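Xyloglucan-specific endo-beta-1,4-glucanase BoGH9A (Bacteroides ovatus, PDB 6DHT) hydrolyses internal beta-1,4-glucosidic linkages in the backbone of xyloglucan, releasing xyloglucan oligosaccharides. Local coordinates at residues E407-A412 and M452-Q457; M445-S450 and Y468-Y473. One frame throughout, in Å; residues are numbered along the deposited sequence.

Contact 1 (E407-A412 and M452-Q457); sequences ELLKYA and MYAYLQ. With EDO (1,2-ethanediol), chain L.
Segments 407-412 and 452-457 come closest at the CA atoms of L409 and A454, 6.1 Å apart; the local axes approach to 9.7 Å, with 125° between their N-to-C directions. The contact centres on the methyl of A454, which meets two residues of the other helix: L409 CD2 lies 3.8 Å from A454 CB, and A412 CB reaches the same A454 CB at 3.9 Å. L408 lies one turn before A412. Its CG stands anti to the backbone N (chi1 169°), and L408 CD2 rests on the backbone of 452-457, 3.8 Å from A454 N. L408 CD2 also touches Y453 CB at 4.0 Å and, more loosely, Q457 CG at 4.2 Å, so one leucine branch spans residues on successive turns. Helix 395-416 and helix 439-458 both belong to the helical catalytic domain of family GH9, an (alpha/alpha)6 barrel, and A454, whose CA is the nearest to the other segment, brings only a methyl to the interface. The apolar stem of Q457 faces L408, while its amide leads elsewhere: the chain bends at chi2 (-64°), NE2 donates to L387 O, and Q457 OE1 takes a weak bond from ethanediol O2 at 3.1 Å. That ethanediol, probably from the crystallisation liquor, is also hydrogen-bonded to D402 and R398. The Y453 ring stacks on F384 and packs against helix 176-192.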
ATOM      1  N   GLU A 407      -8.810 -20.292  -6.796  1.00 17.94           N
ATOM      2  CA  GLU A 407      -7.412 -19.939  -7.016  1.00 22.41           C
ATOM      3  C   GLU A 407      -6.864 -19.137  -5.850  1.00 21.06           C
ATOM      4  O   GLU A 407      -5.729 -19.371  -5.426  1.00 18.83           O
ATOM      5  CB  GLU A 407      -7.221 -19.187  -8.324  1.00 20.85           C
ATOM      6  CG  GLU A 407      -7.401 -20.064  -9.574  1.00 24.20           C
ATOM      7  CD  GLU A 407      -6.610 -21.379  -9.505  1.00 39.36           C
ATOM      8  OE1 GLU A 407      -5.399 -21.340  -9.168  1.00 34.86           O
ATOM      9  OE2 GLU A 407      -7.204 -22.453  -9.771  1.00 36.94           O
ATOM     10  N   LEU A 408      -7.667 -18.251  -5.272  1.00 18.04           N
ATOM     11  CA  LEU A 408      -7.210 -17.502  -4.095  1.00 19.00           C
ATOM     12  C   LEU A 408      -6.887 -18.457  -2.947  1.00 18.23           C
ATOM     13  O   LEU A 408      -5.860 -18.308  -2.240  1.00 18.23           O
ATOM     14  CB  LEU A 408      -8.254 -16.505  -3.643  1.00 18.10           C
ATOM     15  CG  LEU A 408      -8.050 -15.834  -2.280  1.00 18.46           C
ATOM     16  CD1 LEU A 408      -6.846 -14.962  -2.261  1.00 16.16           C
ATOM     17  CD2 LEU A 408      -9.274 -15.046  -1.891  1.00 20.67           C
ATOM     18  N   LEU A 409      -7.715 -19.470  -2.759  1.00 16.67           N
ATOM     19  CA  LEU A 409      -7.541 -20.394  -1.643  1.00 17.32           C
ATOM     20  C   LEU A 409      -6.358 -21.323  -1.863  1.00 22.26           C
ATOM     21  O   LEU A 409      -5.695 -21.727  -0.894  1.00 21.44           O
ATOM     22  CB  LEU A 409      -8.811 -21.191  -1.416  1.00 19.63           C
ATOM     23  CG  LEU A 409      -9.973 -20.299  -0.985  1.00 20.66           C
ATOM     24  CD1 LEU A 409     -11.189 -21.164  -0.713  1.00 22.37           C
ATOM     25  CD2 LEU A 409      -9.655 -19.448   0.240  1.00 24.90           C
ATOM     26  N   LYS A 410      -6.089 -21.661  -3.112  1.00 20.04           N
ATOM     27  CA  LYS A 410      -4.933 -22.481  -3.456  1.00 23.61           C
ATOM     28  C   LYS A 410      -3.663 -21.725  -3.108  1.00 20.38           C
ATOM     29  O   LYS A 410      -2.715 -22.294  -2.556  1.00 22.27           O
ATOM     30  CB  LYS A 410      -4.920 -22.811  -4.944  1.00 24.92           C
ATOM     31  CG  LYS A 410      -5.824 -23.943  -5.339  1.00 35.17           C
ATOM     32  CD  LYS A 410      -5.572 -24.310  -6.800  1.00 44.01           C
ATOM     33  CE  LYS A 410      -6.632 -25.263  -7.319  1.00 53.96           C
ATOM     34  NZ  LYS A 410      -6.598 -25.399  -8.805  1.00 60.50           N
ATOM     35  N   TYR A 411      -3.637 -20.444  -3.462  1.00 17.76           N
ATOM     36  CA  TYR A 411      -2.523 -19.563  -3.136  1.00 18.90           C
ATOM     37  C   TYR A 411      -2.371 -19.475  -1.625  1.00 18.75           C
ATOM     38  O   TYR A 411      -1.245 -19.626  -1.123  1.00 19.51           O
ATOM     39  CB  TYR A 411      -2.742 -18.175  -3.754  1.00 17.54           C
ATOM     40  CG  TYR A 411      -1.912 -17.065  -3.153  1.00 16.87           C
ATOM     41  CD1 TYR A 411      -2.384 -16.354  -2.077  1.00 17.36           C
ATOM     42  CD2 TYR A 411      -0.706 -16.714  -3.697  1.00 19.17           C
ATOM     43  CE1 TYR A 411      -1.647 -15.326  -1.531  1.00 19.54           C
ATOM     44  CE2 TYR A 411       0.043 -15.698  -3.161  1.00 19.88           C
ATOM     45  CZ  TYR A 411      -0.447 -15.007  -2.075  1.00 19.24           C
ATOM     46  OH  TYR A 411       0.313 -13.982  -1.540  1.00 20.46           O
ATOM     47  N   ALA A 412      -3.464 -19.242  -0.907  1.00 18.24           N
ATOM     48  CA  ALA A 412      -3.429 -19.019   0.537  1.00 18.77           C
ATOM     49  C   ALA A 412      -2.935 -20.258   1.270  1.00 21.97           C
ATOM     50  O   ALA A 412      -2.136 -20.171   2.193  1.00 19.89           O
ATOM     51  CB  ALA A 412      -4.786 -18.624   1.058  1.00 17.74           C
ATOM     52  N   MET A 452      -6.236 -12.130   4.237  1.00 13.54           N
ATOM     53  CA  MET A 452      -7.429 -11.526   4.788  1.00 14.46           C
ATOM     54  C   MET A 452      -8.630 -11.778   3.846  1.00 14.54           C
ATOM     55  O   MET A 452      -9.731 -12.134   4.285  1.00 13.83           O
ATOM     56  CB  MET A 452      -7.137 -10.029   5.032  1.00 17.07           C
ATOM     57  CG  MET A 452      -8.249  -9.219   5.654  1.00 14.71           C
ATOM     58  SD  MET A 452      -9.575  -8.753   4.517  1.00 15.60           S
ATOM     59  CE  MET A 452      -8.658  -7.687   3.383  1.00 17.06           C
ATOM     60  N   TYR A 453      -8.428 -11.607   2.541  1.00 14.25           N
ATOM     61  CA  TYR A 453      -9.495 -11.939   1.600  1.00 15.24           C
ATOM     62  C   TYR A 453      -9.851 -13.420   1.664  1.00 16.40           C
ATOM     63  O   TYR A 453     -11.024 -13.781   1.587  1.00 14.69           O
ATOM     64  CB  TYR A 453      -9.104 -11.607   0.160  1.00 14.13           C
ATOM     65  CG  TYR A 453      -9.445 -10.191  -0.269  1.00 15.45           C
ATOM     66  CD1 TYR A 453     -10.706  -9.875  -0.750  1.00 15.84           C
ATOM     67  CD2 TYR A 453      -8.521  -9.172  -0.150  1.00 15.74           C
ATOM     68  CE1 TYR A 453     -11.025  -8.573  -1.128  1.00 16.40           C
ATOM     69  CE2 TYR A 453      -8.820  -7.871  -0.524  1.00 14.73           C
ATOM     70  CZ  TYR A 453     -10.077  -7.584  -1.001  1.00 15.01           C
ATOM     71  OH  TYR A 453     -10.408  -6.296  -1.382  1.00 15.67           O
ATOM     72  N   ALA A 454      -8.875 -14.303   1.787  1.00 13.98           N
ATOM     73  CA  ALA A 454      -9.198 -15.732   1.917  1.00 16.27           C
ATOM     74  C   ALA A 454     -10.058 -16.029   3.158  1.00 15.11           C
ATOM     75  O   ALA A 454     -11.001 -16.855   3.093  1.00 15.55           O
ATOM     76  CB  ALA A 454      -7.930 -16.562   1.944  1.00 17.08           C
ATOM     77  N   TYR A 455      -9.791 -15.353   4.274  1.00 14.20           N
ATOM     78  CA  TYR A 455     -10.636 -15.429   5.459  1.00 15.17           C
ATOM     79  C   TYR A 455     -12.065 -14.969   5.112  1.00 16.26           C
ATOM     80  O   TYR A 455     -13.052 -15.662   5.412  1.00 15.69           O
ATOM     81  CB  TYR A 455     -10.080 -14.578   6.608  1.00 16.87           C
ATOM     82  CG  TYR A 455     -11.048 -14.412   7.738  1.00 16.59           C
ATOM     83  CD1 TYR A 455     -11.323 -15.468   8.606  1.00 16.78           C
ATOM     84  CD2 TYR A 455     -11.723 -13.219   7.927  1.00 16.64           C
ATOM     85  CE1 TYR A 455     -12.228 -15.315   9.622  1.00 19.30           C
ATOM     86  CE2 TYR A 455     -12.635 -13.062   8.940  1.00 18.05           C
ATOM     87  CZ  TYR A 455     -12.878 -14.115   9.799  1.00 22.36           C
ATOM     88  OH  TYR A 455     -13.800 -13.987  10.830  1.00 27.06           O
ATOM     89  N   LEU A 456     -12.189 -13.818   4.457  1.00 16.19           N
ATOM     90  CA  LEU A 456     -13.506 -13.286   4.146  1.00 16.46           C
ATOM     91  C   LEU A 456     -14.315 -14.239   3.265  1.00 18.93           C
ATOM     92  O   LEU A 456     -15.539 -14.315   3.399  1.00 20.00           O
ATOM     93  CB  LEU A 456     -13.391 -11.907   3.474  1.00 15.18           C
ATOM     94  CG  LEU A 456     -12.893 -10.766   4.369  1.00 16.84           C
ATOM     95  CD1 LEU A 456     -12.939  -9.481   3.547  1.00 17.28           C
ATOM     96  CD2 LEU A 456     -13.691 -10.607   5.622  1.00 17.83           C
ATOM     97  N   GLN A 457     -13.643 -14.990   2.407  1.00 15.80           N
ATOM     98  CA  GLN A 457     -14.316 -15.885   1.467  1.00 18.44           C
ATOM     99  C   GLN A 457     -14.709 -17.233   2.090  1.00 20.18           C
ATOM    100  O   GLN A 457     -15.518 -17.971   1.518  1.00 21.27           O
ATOM    101  CB  GLN A 457     -13.426 -16.131   0.258  1.00 23.23           C
ATOM    102  CG  GLN A 457     -13.244 -14.879  -0.632  1.00 18.86           C
ATOM    103  CD  GLN A 457     -14.548 -14.427  -1.263  1.00 23.25           C
ATOM    104  OE1 GLN A 457     -15.197 -15.209  -1.933  1.00 28.66           O
ATOM    105  NE2 GLN A 457     -14.949 -13.190  -1.013  1.00 24.96           N
TER
HETATM  106  C1  EDO L 611     -17.380 -16.602  -4.982  1.00 40.58           C
HETATM  107  O1  EDO L 611     -18.658 -16.773  -5.611  1.00 44.19           O
HETATM  108  C2  EDO L 611     -17.398 -15.333  -4.137  1.00 37.63           C
HETATM  109  O2  EDO L 611     -18.093 -15.597  -2.914  1.00 43.16           O

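Contact 2 (M445-S450 and Y468-Y473); sequences MNQGVS and YRNMDY
Q447 lays its side chain across that of N470 at about a right angle, and the one hydrogen bond between the segments forms there. N470 ND2 donates to Q447 OE1 over 2.8 Å, nearly straight at 171°. The acceptor lies in the amide plane of N470, whereas the donor is tilted from the carbonyl plane of Q447, the two amides being turned 38° against each other. Q447 has CG anti to the backbone N and an extended chain beyond it, which carries OE1 toward N470; Q447 CB lies 3.7 Å from N470 ND2. The N470 amide is held at both ends: ND2 gives a second bond to C444 O, and OD1 accepts from Y428 N. An alanine in place of Q447 would probably leave N470 ND2 with C444 O but without its amide partner, and open a gap where CG and the amide lay against ND2, though CB would remain. G448 has its CA 6.1 Å from that of N470; a CB here would point toward the other helix, so glycine is consistent with the close approach of the axes, 8.8 Å at 161°, an antiparallel helix pair. A thioether contact flanks the polar pair: M445 SD lies 4.0 Å from M471 CE, and M445 CE is 4.1 Å from M471 SD, the two bent chains crossing obliquely. Both methionines reach helix 551-567, M445 at A556 and L560, M471 at L564. Helix 395-416 approaches Q447 through Y411 and V415, while R469 on helix 461-474 forms salt bridges with E420 and with E30 of the N-terminal region.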
ATOM      1  N   MET A 445       3.032  -7.301   3.208  1.00 14.36           N
ATOM      2  CA  MET A 445       1.698  -6.727   3.371  1.00 12.68           C
ATOM      3  C   MET A 445       0.703  -7.339   2.386  1.00 13.34           C
ATOM      4  O   MET A 445      -0.403  -7.703   2.773  1.00 13.96           O
ATOM      5  CB  MET A 445       1.690  -5.207   3.169  1.00 12.71           C
ATOM      6  CG  MET A 445       2.273  -4.382   4.271  1.00 18.75           C
ATOM      7  SD  MET A 445       1.426  -4.448   5.821  1.00 14.61           S
ATOM      8  CE  MET A 445       2.343  -5.760   6.648  1.00 18.80           C
ATOM      9  N   ASN A 446       1.074  -7.442   1.114  1.00 13.01           N
ATOM     10  CA  ASN A 446       0.068  -7.864   0.131  1.00 12.53           C
ATOM     11  C   ASN A 446      -0.227  -9.358   0.223  1.00 16.68           C
ATOM     12  O   ASN A 446      -1.319  -9.805  -0.136  1.00 14.93           O
ATOM     13  CB  ASN A 446       0.429  -7.388  -1.280  1.00 14.14           C
ATOM     14  CG  ASN A 446       0.203  -5.927  -1.428  1.00 16.55           C
ATOM     15  OD1 ASN A 446      -0.467  -5.315  -0.598  1.00 18.59           O
ATOM     16  ND2 ASN A 446       0.814  -5.330  -2.432  1.00 18.85           N
ATOM     17  N   GLN A 447       0.710 -10.131   0.739  1.00 14.85           N
ATOM     18  CA  GLN A 447       0.398 -11.513   1.126  1.00 13.83           C
ATOM     19  C   GLN A 447      -0.631 -11.519   2.258  1.00 14.88           C
ATOM     20  O   GLN A 447      -1.619 -12.262   2.219  1.00 13.60           O
ATOM     21  CB  GLN A 447       1.681 -12.215   1.572  1.00 16.99           C
ATOM     22  CG  GLN A 447       1.582 -13.657   1.902  1.00 22.66           C
ATOM     23  CD  GLN A 447       2.946 -14.177   2.272  1.00 23.17           C
ATOM     24  OE1 GLN A 447       3.332 -14.146   3.435  1.00 24.35           O
ATOM     25  NE2 GLN A 447       3.721 -14.558   1.276  1.00 23.79           N
ATOM     26  N   GLY A 448      -0.419 -10.658   3.252  1.00 12.54           N
ATOM     27  CA  GLY A 448      -1.391 -10.447   4.311  1.00 12.51           C
ATOM     28  C   GLY A 448      -2.769 -10.058   3.813  1.00 13.44           C
ATOM     29  O   GLY A 448      -3.765 -10.599   4.272  1.00 13.16           O
ATOM     30  N   VAL A 449      -2.828  -9.102   2.891  1.00 13.20           N
ATOM     31  CA  VAL A 449      -4.100  -8.665   2.307  1.00 12.13           C
ATOM     32  C   VAL A 449      -4.792  -9.867   1.646  1.00 13.02           C
ATOM     33  O   VAL A 449      -6.007 -10.057   1.797  1.00 12.35           O
ATOM     34  CB  VAL A 449      -3.883  -7.532   1.285  1.00 12.44           C
ATOM     35  CG1 VAL A 449      -5.179  -7.206   0.540  1.00 14.59           C
ATOM     36  CG2 VAL A 449      -3.381  -6.275   1.955  1.00 13.17           C
ATOM     37  N   SER A 450      -4.033 -10.645   0.884  1.00 13.00           N
ATOM     38  CA  SER A 450      -4.548 -11.842   0.207  1.00 11.99           C
ATOM     39  C   SER A 450      -5.123 -12.842   1.215  1.00 13.23           C
ATOM     40  O   SER A 450      -6.221 -13.412   1.018  1.00 14.16           O
ATOM     41  CB  SER A 450      -3.474 -12.473  -0.658  1.00 12.04           C
ATOM     42  OG  SER A 450      -2.958 -11.557  -1.586  1.00 15.31           O
ATOM     43  N   TYR A 468      -2.386 -11.542  10.509  1.00 12.16           N
ATOM     44  CA  TYR A 468      -1.858 -10.831  11.688  1.00 11.66           C
ATOM     45  C   TYR A 468      -0.381 -11.149  11.921  1.00 13.76           C
ATOM     46  O   TYR A 468       0.371 -10.282  12.329  1.00 14.10           O
ATOM     47  CB  TYR A 468      -2.666 -11.117  12.963  1.00 12.68           C
ATOM     48  CG  TYR A 468      -4.021 -10.446  13.046  1.00 13.55           C
ATOM     49  CD1 TYR A 468      -4.147  -9.107  13.439  1.00 13.18           C
ATOM     50  CD2 TYR A 468      -5.182 -11.168  12.849  1.00 15.66           C
ATOM     51  CE1 TYR A 468      -5.400  -8.500  13.557  1.00 12.26           C
ATOM     52  CE2 TYR A 468      -6.434 -10.555  12.944  1.00 16.79           C
ATOM     53  CZ  TYR A 468      -6.533  -9.236  13.322  1.00 14.26           C
ATOM     54  OH  TYR A 468      -7.794  -8.668  13.420  1.00 16.77           O
ATOM     55  N   ARG A 469       0.032 -12.379  11.628  1.00 13.23           N
ATOM     56  CA  ARG A 469       1.450 -12.734  11.797  1.00 14.25           C
ATOM     57  C   ARG A 469       2.347 -11.880  10.906  1.00 14.39           C
ATOM     58  O   ARG A 469       3.418 -11.424  11.325  1.00 14.16           O
ATOM     59  CB  ARG A 469       1.695 -14.218  11.518  1.00 14.78           C
ATOM     60  CG  ARG A 469       1.083 -15.141  12.543  1.00 15.99           C
ATOM     61  CD  ARG A 469       1.191 -16.612  12.148  1.00 15.45           C
ATOM     62  NE  ARG A 469       0.596 -17.493  13.146  1.00 16.31           N
ATOM     63  CZ  ARG A 469       0.253 -18.759  12.913  1.00 20.32           C
ATOM     64  NH1 ARG A 469       0.444 -19.306  11.719  1.00 18.66           N
ATOM     65  NH2 ARG A 469      -0.276 -19.486  13.874  1.00 21.03           N
ATOM     66  N   ASN A 470       1.934 -11.662   9.661  1.00 12.51           N
ATOM     67  CA  ASN A 470       2.715 -10.843   8.749  1.00 12.69           C
ATOM     68  C   ASN A 470       2.746  -9.389   9.199  1.00 12.95           C
ATOM     69  O   ASN A 470       3.770  -8.711   9.044  1.00 14.14           O
ATOM     70  CB  ASN A 470       2.175 -10.923   7.309  1.00 15.43           C
ATOM     71  CG  ASN A 470       2.737 -12.088   6.538  1.00 15.89           C
ATOM     72  OD1 ASN A 470       3.342 -12.983   7.108  1.00 16.45           O
ATOM     73  ND2 ASN A 470       2.498 -12.109   5.230  1.00 16.17           N
ATOM     74  N   MET A 471       1.635  -8.900   9.745  1.00 11.73           N
ATOM     75  CA  MET A 471       1.654  -7.568  10.350  1.00 12.51           C
ATOM     76  C   MET A 471       2.642  -7.484  11.537  1.00 12.94           C
ATOM     77  O   MET A 471       3.385  -6.504  11.649  1.00 12.19           O
ATOM     78  CB  MET A 471       0.238  -7.091  10.745  1.00 12.57           C
ATOM     79  CG  MET A 471       0.220  -5.691  11.324  1.00 12.83           C
ATOM     80  SD  MET A 471       0.851  -4.412  10.164  1.00 16.12           S
ATOM     81  CE  MET A 471      -0.617  -4.265   9.215  1.00 13.33           C
ATOM     82  N   ASP A 472       2.650  -8.491  12.402  1.00 12.45           N
ATOM     83  CA  ASP A 472       3.592  -8.507  13.513  1.00 12.46           C
ATOM     84  C   ASP A 472       5.025  -8.386  12.993  1.00 14.66           C
ATOM     85  O   ASP A 472       5.870  -7.730  13.627  1.00 14.65           O
ATOM     86  CB  ASP A 472       3.463  -9.808  14.288  1.00 13.73           C
ATOM     87  CG  ASP A 472       2.295  -9.824  15.268  1.00 20.11           C
ATOM     88  OD1 ASP A 472       1.400  -8.955  15.263  1.00 16.74           O
ATOM     89  OD2 ASP A 472       2.267 -10.755  16.105  1.00 30.46           O
ATOM     90  N   TYR A 473       5.315  -9.048  11.879  1.00 12.70           N
ATOM     91  CA  TYR A 473       6.650  -9.002  11.288  1.00 12.09           C
ATOM     92  C   TYR A 473       7.060  -7.568  10.977  1.00 13.85           C
ATOM     93  O   TYR A 473       8.160  -7.133  11.364  1.00 14.69           O
ATOM     94  CB  TYR A 473       6.761  -9.874  10.013  1.00 15.69           C
ATOM     95  CG  TYR A 473       8.166  -9.979   9.475  1.00 14.98           C
ATOM     96  CD1 TYR A 473       8.715  -8.967   8.720  1.00 15.48           C
ATOM     97  CD2 TYR A 473       8.948 -11.078   9.761  1.00 15.78           C
ATOM     98  CE1 TYR A 473      10.011  -9.029   8.248  1.00 17.17           C
ATOM     99  CE2 TYR A 473      10.238 -11.156   9.286  1.00 15.34           C
ATOM    100  CZ  TYR A 473      10.756 -10.139   8.527  1.00 15.51           C
ATOM    101  OH  TYR A 473      12.069 -10.209   8.075  1.00 17.05           O
TER

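Overall arrangement
Contacts 1 and 2 share helix 439-458, which presents residues 445-450 to helix 461-474 and residues 452-457 to helix 395-416; their centres are about 13 Å apart. The two contacts touch directly: Y411 CE1 packs 3.5 Å from S450 CB, and L408 CD1 lies 3.7 Å from S450 O. Y463 of helix 461-474 meets both A412 and A454, so the third helix also reaches contact 1. Contact 1 lies farther from the centre of the chain, its own centre about 19 Å out against about 12 Å for contact 2. Both are buried and away from the predicted catalytic residues and the calcium and magnesium sites.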